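Long-range contact in origin of replication complex subunit 1B (Arabidopsis thaliana, PDB 5HH7), which is a subunit of the origin recognition complex that binds replication origins and, through its BAH-PHD cassette, reads the unmodified histone H3 tail: residues I63-F74 with V86-C96. Numbering follows the deposited sequence.
Sequences IMIECDDCLGGF and VPEGDWICQFC. With ZN (zinc ion), chain D.
Cys67 and Cys70 meet Cys93 and Cys96 around a zinc ion, all four sulfurs bound to the metal, Cys67 SG 2.6 Å from the zinc. Soft, polarisable thiolates are good ligands for zinc, and backbone N-H groups probably temper their charge: Cys67 SG also accepts from Cys93 N across the contact (3.3 Å) and from Asp69 N and Cys70 N in its own loop. Cys93 SG accepts from Cys96 N, capping the helix that begins at Gln94.

Just after Cys67, Asp68 pairs with Trp91 in two nearly straight bonds. Asp68 N donates to Trp91 O at 2.9 Å, while Trp91 N reaches Asp68 OD2 at 2.8 Å from above the carboxylate plane. Asp68 CG sits beside its own backbone N (chi1 -71°), which lets the short carboxylate reach Trp91 N.

The apolar packing centres on the Trp91 indole, broad enough to serve several neighbours. Ile65 CD1 stands over the six-membered ring of Trp91, 3.5 Å from the centroid, in a CH-pi contact, and Ile65 CG2 meets Val86. The indole edge points at the Phe74 face in an offset edge-to-face pair, planes at 69°, and Cys93 CB also lies over a Phe74 face. Pro87 and Trp91 each pack against apolar parts of the bound H3 peptide, and the backbones of Met64 and Glu66 hydrogen-bond it: a PHD-finger zinc site whose neighbouring Trp91 packing forms part of the H3-reading surface.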
ATOM      1  N   ILE A  63       8.605 -18.727  -9.872  1.00 53.31           N
ATOM      2  CA  ILE A  63       8.607 -17.557  -9.000  1.00 51.18           C
ATOM      3  C   ILE A  63       8.680 -16.258  -9.796  1.00 51.33           C
ATOM      4  O   ILE A  63       9.450 -16.140 -10.749  1.00 47.79           O
ATOM      5  CB  ILE A  63       9.768 -17.618  -7.979  1.00 48.64           C
ATOM      6  CG1 ILE A  63       9.602 -18.833  -7.067  1.00 54.15           C
ATOM      7  CG2 ILE A  63       9.832 -16.345  -7.146  1.00 47.77           C
ATOM      8  CD1 ILE A  63       8.259 -18.888  -6.368  1.00 56.55           C
ATOM      9  N   MET A  64       7.854 -15.294  -9.402  1.00 48.31           N
ATOM     10  CA  MET A  64       7.824 -13.995 -10.048  1.00 42.75           C
ATOM     11  C   MET A  64       8.345 -12.938  -9.089  1.00 38.74           C
ATOM     12  O   MET A  64       7.925 -12.879  -7.931  1.00 35.44           O
ATOM     13  CB  MET A  64       6.396 -13.656 -10.476  1.00 41.80           C
ATOM     14  CG  MET A  64       6.261 -12.345 -11.232  1.00 49.35           C
ATOM     15  SD  MET A  64       4.561 -12.028 -11.756  1.00 50.57           S
ATOM     16  CE  MET A  64       4.252 -13.454 -12.795  1.00 44.71           C
ATOM     17  N   ILE A  65       9.268 -12.108  -9.562  1.00 35.50           N
ATOM     18  CA  ILE A  65       9.784 -11.027  -8.729  1.00 32.61           C
ATOM     19  C   ILE A  65       9.311  -9.662  -9.209  1.00 33.69           C
ATOM     20  O   ILE A  65       8.747  -9.526 -10.295  1.00 37.16           O
ATOM     21  CB  ILE A  65      11.322 -11.043  -8.632  1.00 37.29           C
ATOM     22  CG1 ILE A  65      11.952 -10.860 -10.013  1.00 38.24           C
ATOM     23  CG2 ILE A  65      11.798 -12.335  -7.982  1.00 35.20           C
ATOM     24  CD1 ILE A  65      13.460 -10.726  -9.977  1.00 38.62           C
ATOM     25  N   GLU A  66       9.560  -8.655  -8.384  1.00 29.04           N
ATOM     26  CA  GLU A  66       9.050  -7.315  -8.607  1.00 27.90           C
ATOM     27  C   GLU A  66      10.206  -6.347  -8.823  1.00 29.79           C
ATOM     28  O   GLU A  66      11.174  -6.347  -8.064  1.00 28.03           O
ATOM     29  CB  GLU A  66       8.231  -6.893  -7.389  1.00 29.18           C
ATOM     30  CG  GLU A  66       7.715  -5.471  -7.411  1.00 29.95           C
ATOM     31  CD  GLU A  66       6.826  -5.184  -6.216  1.00 28.75           C
ATOM     32  OE1 GLU A  66       7.340  -4.674  -5.197  1.00 23.26           O
ATOM     33  OE2 GLU A  66       5.617  -5.490  -6.293  1.00 28.44           O
ATOM     34  N   CYS A  67      10.108  -5.527  -9.862  1.00 28.75           N
ATOM     35  CA  CYS A  67      11.144  -4.539 -10.132  1.00 27.53           C
ATOM     36  C   CYS A  67      11.044  -3.386  -9.141  1.00 28.92           C
ATOM     37  O   CYS A  67       9.959  -2.859  -8.918  1.00 28.52           O
ATOM     38  CB  CYS A  67      11.021  -4.012 -11.560  1.00 31.80           C
ATOM     39  SG  CYS A  67      12.076  -2.598 -11.868  1.00 33.19           S
ATOM     40  N   ASP A  68      12.174  -3.007  -8.543  1.00 27.76           N
ATOM     41  CA  ASP A  68      12.215  -1.896  -7.592  1.00 21.04           C
ATOM     42  C   ASP A  68      11.658  -0.601  -8.173  1.00 25.57           C
ATOM     43  O   ASP A  68      11.111   0.220  -7.440  1.00 27.42           O
ATOM     44  CB  ASP A  68      13.650  -1.630  -7.122  1.00 24.63           C
ATOM     45  CG  ASP A  68      14.177  -2.708  -6.205  1.00 24.75           C
ATOM     46  OD1 ASP A  68      13.362  -3.513  -5.712  1.00 25.37           O
ATOM     47  OD2 ASP A  68      15.406  -2.740  -5.973  1.00 26.54           O
ATOM     48  N   ASP A  69      11.812  -0.417  -9.482  1.00 26.28           N
ATOM     49  CA  ASP A  69      11.455   0.851 -10.116  1.00 29.36           C
ATOM     50  C   ASP A  69      10.027   0.894 -10.656  1.00 33.48           C
ATOM     51  O   ASP A  69       9.209   1.694 -10.194  1.00 33.36           O
ATOM     52  CB  ASP A  69      12.457   1.212 -11.219  1.00 45.18           C
ATOM     53  CG  ASP A  69      13.766   1.738 -10.666  1.00 64.93           C
ATOM     54  OD1 ASP A  69      13.824   1.991  -9.444  1.00 72.37           O
ATOM     55  OD2 ASP A  69      14.727   1.908 -11.446  1.00 69.67           O
ATOM     56  N   CYS A  70       9.732   0.033 -11.628  1.00 35.27           N
ATOM     57  CA  CYS A  70       8.428   0.045 -12.283  1.00 35.34           C
ATOM     58  C   CYS A  70       7.398  -0.812 -11.550  1.00 32.78           C
ATOM     59  O   CYS A  70       6.210  -0.757 -11.865  1.00 35.69           O
ATOM     60  CB  CYS A  70       8.555  -0.428 -13.736  1.00 37.89           C
ATOM     61  SG  CYS A  70       8.558  -2.226 -13.938  1.00 40.82           S
ATOM     62  N   LEU A  71       7.860  -1.605 -10.587  0.50 25.76           N
ATOM     63  CA  LEU A  71       6.999  -2.515  -9.826  0.50 25.55           C
ATOM     64  C   LEU A  71       6.301  -3.577 -10.680  0.50 28.06           C
ATOM     65  O   LEU A  71       5.333  -4.196 -10.243  0.50 28.29           O
ATOM     66  CB  LEU A  71       5.979  -1.739  -8.985  1.00 30.16           C
ATOM     67  CG  LEU A  71       6.568  -0.880  -7.867  1.00 29.01           C
ATOM     68  CD1 LEU A  71       5.463  -0.214  -7.056  1.00 34.16           C
ATOM     69  CD2 LEU A  71       7.457  -1.727  -6.970  1.00 30.88           C
ATOM     70  N   GLY A  72       6.805  -3.794 -11.889  1.00 36.54           N
ATOM     71  CA  GLY A  72       6.271  -4.832 -12.750  1.00 41.32           C
ATOM     72  C   GLY A  72       6.697  -6.210 -12.280  1.00 40.27           C
ATOM     73  O   GLY A  72       7.667  -6.351 -11.531  1.00 36.74           O
ATOM     74  N   GLY A  73       5.968  -7.230 -12.720  1.00 36.59           N
ATOM     75  CA  GLY A  73       6.274  -8.602 -12.358  1.00 36.30           C
ATOM     76  C   GLY A  73       7.062  -9.316 -13.439  1.00 39.03           C
ATOM     77  O   GLY A  73       6.829  -9.102 -14.629  1.00 40.89           O
ATOM     78  N   PHE A  74       8.005 -10.156 -13.022  1.00 38.93           N
ATOM     79  CA  PHE A  74       8.860 -10.889 -13.951  1.00 46.66           C
ATOM     80  C   PHE A  74       9.178 -12.282 -13.418  1.00 46.22           C
ATOM     81  O   PHE A  74       9.670 -12.424 -12.301  1.00 40.44           O
ATOM     82  CB  PHE A  74      10.173 -10.133 -14.190  1.00 48.05           C
ATOM     83  CG  PHE A  74       9.991  -8.744 -14.737  1.00 51.23           C
ATOM     84  CD1 PHE A  74      10.014  -8.513 -16.103  1.00 54.32           C
ATOM     85  CD2 PHE A  74       9.803  -7.667 -13.884  1.00 44.50           C
ATOM     86  CE1 PHE A  74       9.848  -7.236 -16.606  1.00 52.96           C
ATOM     87  CE2 PHE A  74       9.631  -6.391 -14.381  1.00 45.84           C
ATOM     88  CZ  PHE A  74       9.652  -6.175 -15.746  1.00 51.34           C
ATOM     89  N   VAL A  86      15.580 -15.813  -6.295  1.00 40.58           N
ATOM     90  CA  VAL A  86      15.191 -14.424  -6.114  1.00 37.96           C
ATOM     91  C   VAL A  86      16.416 -13.640  -5.671  1.00 39.93           C
ATOM     92  O   VAL A  86      17.052 -13.997  -4.679  1.00 38.03           O
ATOM     93  CB  VAL A  86      14.101 -14.276  -5.037  1.00 37.39           C
ATOM     94  CG1 VAL A  86      13.858 -12.805  -4.722  1.00 35.91           C
ATOM     95  CG2 VAL A  86      12.816 -14.956  -5.479  1.00 38.79           C
ATOM     96  N   PRO A  87      16.772 -12.585  -6.419  1.00 37.17           N
ATOM     97  CA  PRO A  87      17.915 -11.756  -6.028  1.00 34.30           C
ATOM     98  C   PRO A  87      17.695 -11.067  -4.685  1.00 33.85           C
ATOM     99  O   PRO A  87      16.607 -10.555  -4.407  1.00 26.84           O
ATOM    100  CB  PRO A  87      18.005 -10.718  -7.156  1.00 37.30           C
ATOM    101  CG  PRO A  87      16.677 -10.766  -7.847  1.00 40.79           C
ATOM    102  CD  PRO A  87      16.202 -12.172  -7.711  1.00 39.65           C
ATOM    103  N   GLU A  88      18.731 -11.074  -3.855  1.00 36.90           N
ATOM    104  CA  GLU A  88      18.700 -10.381  -2.574  1.00 32.13           C
ATOM    105  C   GLU A  88      18.975  -8.900  -2.807  1.00 31.36           C
ATOM    106  O   GLU A  88      19.841  -8.541  -3.602  1.00 30.33           O
ATOM    107  CB  GLU A  88      19.751 -10.982  -1.634  1.00 33.86           C
ATOM    108  CG  GLU A  88      19.773 -10.390  -0.233  1.00 33.13           C
ATOM    109  CD  GLU A  88      20.806 -11.056   0.660  1.00 36.98           C
ATOM    110  OE1 GLU A  88      21.908 -11.378   0.166  1.00 33.67           O
ATOM    111  OE2 GLU A  88      20.510 -11.267   1.855  1.00 34.87           O
ATOM    112  N   GLY A  89      18.224  -8.038  -2.129  1.00 26.10           N
ATOM    113  CA  GLY A  89      18.448  -6.606  -2.228  1.00 23.27           C
ATOM    114  C   GLY A  89      17.980  -5.982  -3.530  1.00 27.89           C
ATOM    115  O   GLY A  89      17.015  -6.446  -4.141  1.00 27.11           O
ATOM    116  N   ASP A  90      18.677  -4.929  -3.952  1.00 25.81           N
ATOM    117  CA  ASP A  90      18.266  -4.118  -5.096  1.00 28.88           C
ATOM    118  C   ASP A  90      18.165  -4.907  -6.399  1.00 33.13           C
ATOM    119  O   ASP A  90      19.051  -5.693  -6.734  1.00 31.77           O
ATOM    120  CB  ASP A  90      19.227  -2.940  -5.300  1.00 29.17           C
ATOM    121  CG  ASP A  90      19.283  -2.012  -4.100  1.00 31.70           C
ATOM    122  OD1 ASP A  90      18.462  -2.172  -3.174  1.00 31.78           O
ATOM    123  OD2 ASP A  90      20.152  -1.112  -4.089  1.00 40.19           O
ATOM    124  N   TRP A  91      17.080  -4.686  -7.132  1.00 25.99           N
ATOM    125  CA  TRP A  91      16.932  -5.267  -8.460  1.00 30.60           C
ATOM    126  C   TRP A  91      15.958  -4.461  -9.303  1.00 30.36           C
ATOM    127  O   TRP A  91      14.864  -4.131  -8.853  1.00 28.42           O
ATOM    128  CB  TRP A  91      16.466  -6.722  -8.384  1.00 30.85           C
ATOM    129  CG  TRP A  91      16.375  -7.377  -9.735  1.00 33.70           C
ATOM    130  CD1 TRP A  91      17.382  -8.002 -10.415  1.00 38.75           C
ATOM    131  CD2 TRP A  91      15.214  -7.461 -10.573  1.00 36.69           C
ATOM    132  NE1 TRP A  91      16.920  -8.473 -11.621  1.00 40.67           N
ATOM    133  CE2 TRP A  91      15.593  -8.154 -11.742  1.00 41.46           C
ATOM    134  CE3 TRP A  91      13.893  -7.020 -10.447  1.00 33.70           C
ATOM    135  CZ2 TRP A  91      14.698  -8.416 -12.778  1.00 43.72           C
ATOM    136  CZ3 TRP A  91      13.006  -7.282 -11.477  1.00 36.90           C
ATOM    137  CH2 TRP A  91      13.413  -7.974 -12.627  1.00 44.12           C
ATOM    138  N   ILE A  92      16.372  -4.138 -10.523  1.00 31.21           N
ATOM    139  CA  ILE A  92      15.474  -3.533 -11.496  1.00 35.76           C
ATOM    140  C   ILE A  92      15.507  -4.344 -12.780  1.00 38.08           C
ATOM    141  O   ILE A  92      16.486  -5.035 -13.068  1.00 38.00           O
ATOM    142  CB  ILE A  92      15.833  -2.064 -11.800  1.00 32.73           C
ATOM    143  CG1 ILE A  92      17.230  -1.965 -12.415  1.00 39.14           C
ATOM    144  CG2 ILE A  92      15.727  -1.216 -10.539  1.00 30.87           C
ATOM    145  CD1 ILE A  92      17.581  -0.573 -12.904  1.00 39.79           C
ATOM    146  N   CYS A  93      14.433  -4.261 -13.554  1.00 33.86           N
ATOM    147  CA  CYS A  93      14.324  -5.060 -14.762  1.00 38.21           C
ATOM    148  C   CYS A  93      15.096  -4.428 -15.915  1.00 41.74           C
ATOM    149  O   CYS A  93      15.643  -3.333 -15.784  1.00 40.96           O
ATOM    150  CB  CYS A  93      12.864  -5.223 -15.153  1.00 37.52           C
ATOM    151  SG  CYS A  93      12.182  -3.764 -15.940  1.00 41.25           S
ATOM    152  N   GLN A  94      15.127  -5.128 -17.045  1.00 50.83           N
ATOM    153  CA  GLN A  94      15.875  -4.682 -18.215  1.00 58.76           C
ATOM    154  C   GLN A  94      15.340  -3.376 -18.795  1.00 59.34           C
ATOM    155  O   GLN A  94      16.106  -2.553 -19.292  1.00 58.92           O
ATOM    156  CB  GLN A  94      15.881  -5.771 -19.289  1.00 72.60           C
ATOM    157  CG  GLN A  94      14.504  -6.309 -19.636  1.00 85.59           C
ATOM    158  CD  GLN A  94      14.345  -7.773 -19.279  1.00 95.83           C
ATOM    159  OE1 GLN A  94      14.801  -8.223 -18.228  1.00100.19           O
ATOM    160  NE2 GLN A  94      13.702  -8.529 -20.162  1.00 97.28           N
ATOM    161  N   PHE A  95      14.025  -3.190 -18.728  1.00 55.94           N
ATOM    162  CA  PHE A  95      13.401  -1.994 -19.282  1.00 55.13           C
ATOM    163  C   PHE A  95      13.775  -0.748 -18.489  1.00 52.82           C
ATOM    164  O   PHE A  95      14.007   0.313 -19.064  1.00 52.13           O
ATOM    165  CB  PHE A  95      11.883  -2.158 -19.345  1.00 58.52           C
ATOM    166  CG  PHE A  95      11.437  -3.282 -20.231  1.00 66.23           C
ATOM    167  CD1 PHE A  95      11.494  -3.155 -21.609  1.00 76.26           C
ATOM    168  CD2 PHE A  95      10.969  -4.467 -19.690  1.00 64.63           C
ATOM    169  CE1 PHE A  95      11.091  -4.188 -22.431  1.00 80.09           C
ATOM    170  CE2 PHE A  95      10.564  -5.503 -20.507  1.00 73.72           C
ATOM    171  CZ  PHE A  95      10.624  -5.364 -21.880  1.00 78.16           C
ATOM    172  N   CYS A  96      13.838  -0.881 -17.168  1.00 48.75           N
ATOM    173  CA  CYS A  96      14.233   0.236 -16.319  1.00 45.26           C
ATOM    174  C   CYS A  96      15.744   0.440 -16.341  1.00 50.05           C
ATOM    175  O   CYS A  96      16.235   1.534 -16.068  1.00 53.35           O
ATOM    176  CB  CYS A  96      13.725   0.038 -14.892  1.00 39.11           C
ATOM    177  SG  CYS A  96      11.969   0.398 -14.720  1.00 41.16           S
TER
HETATM  178 ZN    ZN D 401      11.193  -2.079 -14.226  1.00 51.42          ZN